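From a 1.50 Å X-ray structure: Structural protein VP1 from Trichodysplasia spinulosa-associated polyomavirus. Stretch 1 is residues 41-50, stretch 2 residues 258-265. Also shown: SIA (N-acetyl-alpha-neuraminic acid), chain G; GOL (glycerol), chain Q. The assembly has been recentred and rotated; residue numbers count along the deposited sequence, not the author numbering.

Stretch 1 41-50: DNYGYSEKVT
Stretch 2 (258-265) GDMQYRGL

A strand can hold an irregular partner when a few backbone hydrogen bonds fix the register and side chains fill the gaps between them, and these two segments of VP1, more than 200 residues apart in one chain, are a compact example. Residues 260-264 form a strand with phi/psi from -60/144 at Tyr262 to -134/137 at Gln261. Stretch 1 enters through a type II turn from Asn42 to Tyr45, with Tyr43 at -57/138 and Gly44 at 82/6, closed by Tyr45 N to Asn42 O at 3.0 Å; from Tyr45 onward it is extended, phi -53 to -130°, psi 133 to 167°. The two run antiparallel, with CA-CA distances of 5.7 Å for Gly44-Gly264, 4.6 Å for Tyr45-Arg263, 5.0 Å for Ser46-Tyr262 and 5.0 Å for Lys48-Gln261. The step from Ser46 to Lys48 against a single step on the strand makes Glu47 an extra residue.

Tyr45 and Arg263 form the single beta bridge. Around it, Gly264 N donates to Gly44 O (3.2 Å) and Ser46 N to Tyr262 O (3.0 Å). Past the extra residue, Val49 N donates to Met260 O (2.8 Å, nearly linear), while a water links Val49 O (2.8 Å) to Met260 N (2.9 Å). Side chains bond to main chain between these points: Ser46 (chi1 p) accepts from Tyr262 N at OG, 2.9 Å, and donates from OG to its neighbour Glu47 O, 2.7 Å; Gln261 (m, t, chi3 -87°) sends NE2 to Ser46 O at 2.9 Å.

Gly44 is required twice over: a CB would jam against the preceding carbonyl and lie 2.4 Å from Arg263 NH1. That nitrogen instead donates to Gly44 O, 3.1 Å, near the guanidinium plane. Arg263 (t, p, t, chi4 164°) lays its guanidinium flat on the Tyr45 ring (m, chi2 81°), planes at 4° and centres 4.5 Å apart, pairing delocalised charge with pi electrons, though off-centre; its CD sits over the ring face, 3.7 Å from the centroid. Glycerol covers the opposite face and hydrogen-bonds through O1 to Gln261 OE1 (2.6 Å) and through O2 to Asn42 OD1 (2.5 Å).

At the far end, Val49 (t) points toward the strand, its CG2 4.2 Å from Tyr262 CE2 (Tyr262 m, chi2 -86°). Lys48 (m, t, t, t) brings NZ to 4.1 Å from Asp259 OD2 (Asp259 p), complementary in charge but beyond a salt bridge.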

# COMPACT_ATOMS: atom_id res chain seq x y z
N ASP C 41 -22.65 30.18 -4.48
CA ASP C 41 -21.34 29.85 -5.01
C ASP C 41 -20.63 29.12 -3.87
O ASP C 41 -21.05 29.20 -2.71
CB ASP C 41 -20.54 31.08 -5.46
CG ASP C 41 -21.24 31.90 -6.54
OD1 ASP C 41 -22.20 31.42 -7.15
OD2 ASP C 41 -20.79 33.04 -6.77
N ASN C 42 -19.59 28.39 -4.19
CA ASN C 42 -18.84 27.68 -3.13
C ASN C 42 -19.58 26.48 -2.49
O ASN C 42 -19.06 25.89 -1.57
CB ASN C 42 -18.42 28.58 -1.94
CG ASN C 42 -17.30 29.54 -2.27
OD1 ASN C 42 -16.70 29.48 -3.34
ND2 ASN C 42 -17.01 30.44 -1.32
N TYR C 43 -20.76 26.13 -2.98
CA TYR C 43 -21.44 24.93 -2.48
C TYR C 43 -20.55 23.71 -2.66
O TYR C 43 -19.91 23.54 -3.69
CB TYR C 43 -22.73 24.70 -3.23
CG TYR C 43 -23.52 23.49 -2.82
CD1 TYR C 43 -23.96 23.34 -1.51
CD2 TYR C 43 -23.89 22.52 -3.75
CE1 TYR C 43 -24.74 22.25 -1.14
CE2 TYR C 43 -24.67 21.43 -3.37
CZ TYR C 43 -25.09 21.32 -2.07
OH TYR C 43 -25.88 20.26 -1.65
N GLY C 44 -20.53 22.87 -1.65
CA GLY C 44 -19.66 21.70 -1.65
C GLY C 44 -18.24 21.95 -1.23
O GLY C 44 -17.40 21.05 -1.34
N TYR C 45 -17.96 23.17 -0.80
CA TYR C 45 -16.66 23.58 -0.29
C TYR C 45 -16.88 24.29 1.04
O TYR C 45 -17.98 24.79 1.30
CB TYR C 45 -15.95 24.57 -1.20
CG TYR C 45 -15.53 24.08 -2.59
CD1 TYR C 45 -16.42 24.03 -3.65
CD2 TYR C 45 -14.20 23.74 -2.85
CE1 TYR C 45 -16.03 23.62 -4.92
CE2 TYR C 45 -13.79 23.32 -4.10
CZ TYR C 45 -14.70 23.25 -5.14
OH TYR C 45 -14.30 22.88 -6.40
N SER C 46 -15.84 24.38 1.86
CA SER C 46 -15.89 25.28 3.00
C SER C 46 -15.64 26.72 2.54
O SER C 46 -15.21 26.99 1.39
CB SER C 46 -14.85 24.90 4.03
OG SER C 46 -13.55 25.23 3.59
N GLU C 47 -15.92 27.66 3.43
CA GLU C 47 -15.38 28.99 3.32
C GLU C 47 -13.86 28.91 3.49
O GLU C 47 -13.34 27.87 3.97
CB GLU C 47 -15.98 29.91 4.38
CG GLU C 47 -17.49 30.07 4.26
CD GLU C 47 -17.93 30.73 2.97
OE1 GLU C 47 -17.23 31.64 2.46
OE2 GLU C 47 -19.03 30.41 2.49
N LYS C 48 -13.17 29.98 3.14
CA LYS C 48 -11.71 30.02 3.30
C LYS C 48 -11.28 29.67 4.72
O LYS C 48 -11.80 30.21 5.71
CB LYS C 48 -11.15 31.39 2.92
CG LYS C 48 -11.21 31.65 1.43
CD LYS C 48 -10.84 33.07 1.07
CE LYS C 48 -11.23 33.38 -0.38
NZ LYS C 48 -10.98 34.78 -0.72
N VAL C 49 -10.29 28.79 4.83
CA VAL C 49 -9.70 28.45 6.11
C VAL C 49 -8.92 29.63 6.68
O VAL C 49 -8.21 30.33 5.96
CB VAL C 49 -8.80 27.20 5.95
CG1 VAL C 49 -8.01 26.93 7.21
CG2 VAL C 49 -9.64 25.99 5.57
N THR C 50 -9.10 29.86 7.99
CA THR C 50 -8.33 30.87 8.70
C THR C 50 -7.60 30.16 9.82
O THR C 50 -7.90 29.00 10.15
CB THR C 50 -9.20 32.04 9.26
OG1 THR C 50 -10.01 31.55 10.35
CG2 THR C 50 -10.09 32.63 8.18
N GLY C 258 -3.12 31.49 -2.35
CA GLY C 258 -2.78 30.53 -1.30
C GLY C 258 -3.90 30.26 -0.31
O GLY C 258 -3.76 29.38 0.54
N ASP C 259 -5.00 31.00 -0.42
CA ASP C 259 -6.20 30.72 0.38
C ASP C 259 -6.79 29.35 0.04
O ASP C 259 -6.85 28.97 -1.13
CB ASP C 259 -7.26 31.80 0.14
CG ASP C 259 -7.49 32.08 -1.33
OD1 ASP C 259 -6.59 32.67 -1.99
OD2 ASP C 259 -8.58 31.71 -1.83
N MET C 260 -7.20 28.60 1.06
CA MET C 260 -7.61 27.22 0.87
C MET C 260 -9.00 26.95 1.41
O MET C 260 -9.42 27.53 2.43
CB MET C 260 -6.59 26.26 1.49
CG MET C 260 -5.25 26.29 0.76
SD MET C 260 -3.84 25.49 1.56
CE MET C 260 -4.35 23.78 1.45
N GLN C 261 -9.71 26.04 0.75
CA GLN C 261 -11.06 25.62 1.12
C GLN C 261 -11.15 24.10 1.08
O GLN C 261 -10.67 23.47 0.13
CB GLN C 261 -12.06 26.14 0.09
CG GLN C 261 -12.21 27.65 0.05
CD GLN C 261 -12.97 28.06 -1.18
OE1 GLN C 261 -12.37 28.25 -2.25
NE2 GLN C 261 -14.29 28.16 -1.06
N TYR C 262 -11.79 23.50 2.08
CA TYR C 262 -12.13 22.09 2.02
C TYR C 262 -13.02 21.81 0.83
O TYR C 262 -13.86 22.62 0.48
CB TYR C 262 -12.92 21.64 3.23
CG TYR C 262 -12.19 21.47 4.52
CD1 TYR C 262 -11.56 20.28 4.81
CD2 TYR C 262 -12.11 22.50 5.45
CE1 TYR C 262 -10.91 20.09 6.02
CE2 TYR C 262 -11.44 22.33 6.64
CZ TYR C 262 -10.85 21.12 6.94
OH TYR C 262 -10.21 20.89 8.13
N ARG C 263 -12.82 20.66 0.21
CA ARG C 263 -13.71 20.13 -0.83
C ARG C 263 -14.24 18.76 -0.42
O ARG C 263 -13.46 17.90 -0.01
CB ARG C 263 -12.96 19.99 -2.14
CG ARG C 263 -13.73 19.33 -3.28
CD ARG C 263 -15.09 19.99 -3.53
NE ARG C 263 -15.64 19.65 -4.83
CZ ARG C 263 -16.91 19.82 -5.18
NH1 ARG C 263 -17.78 20.28 -4.30
NH2 ARG C 263 -17.32 19.48 -6.39
N GLY C 264 -15.57 18.60 -0.53
CA GLY C 264 -16.25 17.37 -0.20
C GLY C 264 -17.02 16.83 -1.37
O GLY C 264 -17.32 17.58 -2.31
N LEU C 265 -17.32 15.52 -1.33
CA LEU C 265 -18.12 14.88 -2.36
C LEU C 265 -19.33 14.18 -1.75
O LEU C 265 -19.31 13.80 -0.57
CB LEU C 265 -17.28 13.86 -3.15
CG LEU C 265 -16.20 14.47 -4.07
CD1 LEU C 265 -15.42 13.34 -4.72
CD2 LEU C 265 -16.77 15.39 -5.14
C1 SIA G . -11.09 36.63 10.56
C2 SIA G . -10.47 36.84 11.93
C3 SIA G . -11.35 36.20 13.01
C4 SIA G . -11.24 34.67 13.11
C5 SIA G . -9.80 34.20 13.06
C6 SIA G . -9.07 34.86 11.89
C7 SIA G . -7.60 34.49 11.75
C8 SIA G . -6.90 35.29 10.64
C9 SIA G . -5.62 34.63 10.09
C10 SIA G . -9.45 31.91 13.92
C11 SIA G . -9.37 30.43 13.60
N5 SIA G . -9.70 32.74 12.90
O1A SIA G . -12.35 36.68 10.44
O1B SIA G . -10.37 36.44 9.55
O4 SIA G . -11.88 34.31 14.36
O6 SIA G . -9.15 36.30 12.02
O7 SIA G . -6.92 34.66 12.98
O8 SIA G . -7.79 35.48 9.55
O9 SIA G . -5.95 33.54 9.19
O10 SIA G . -9.34 32.31 15.07
C1 GOL Q . -14.00 28.42 -5.61
O1 GOL Q . -13.60 29.12 -4.41
C2 GOL Q . -15.12 27.39 -5.38
O2 GOL Q . -16.41 28.01 -5.32
C3 GOL Q . -15.21 26.42 -6.55
O3 GOL Q . -15.14 27.14 -7.80
O HOH W 1 -13.16 20.48 -6.73
O HOH W 2 -6.58 29.42 3.81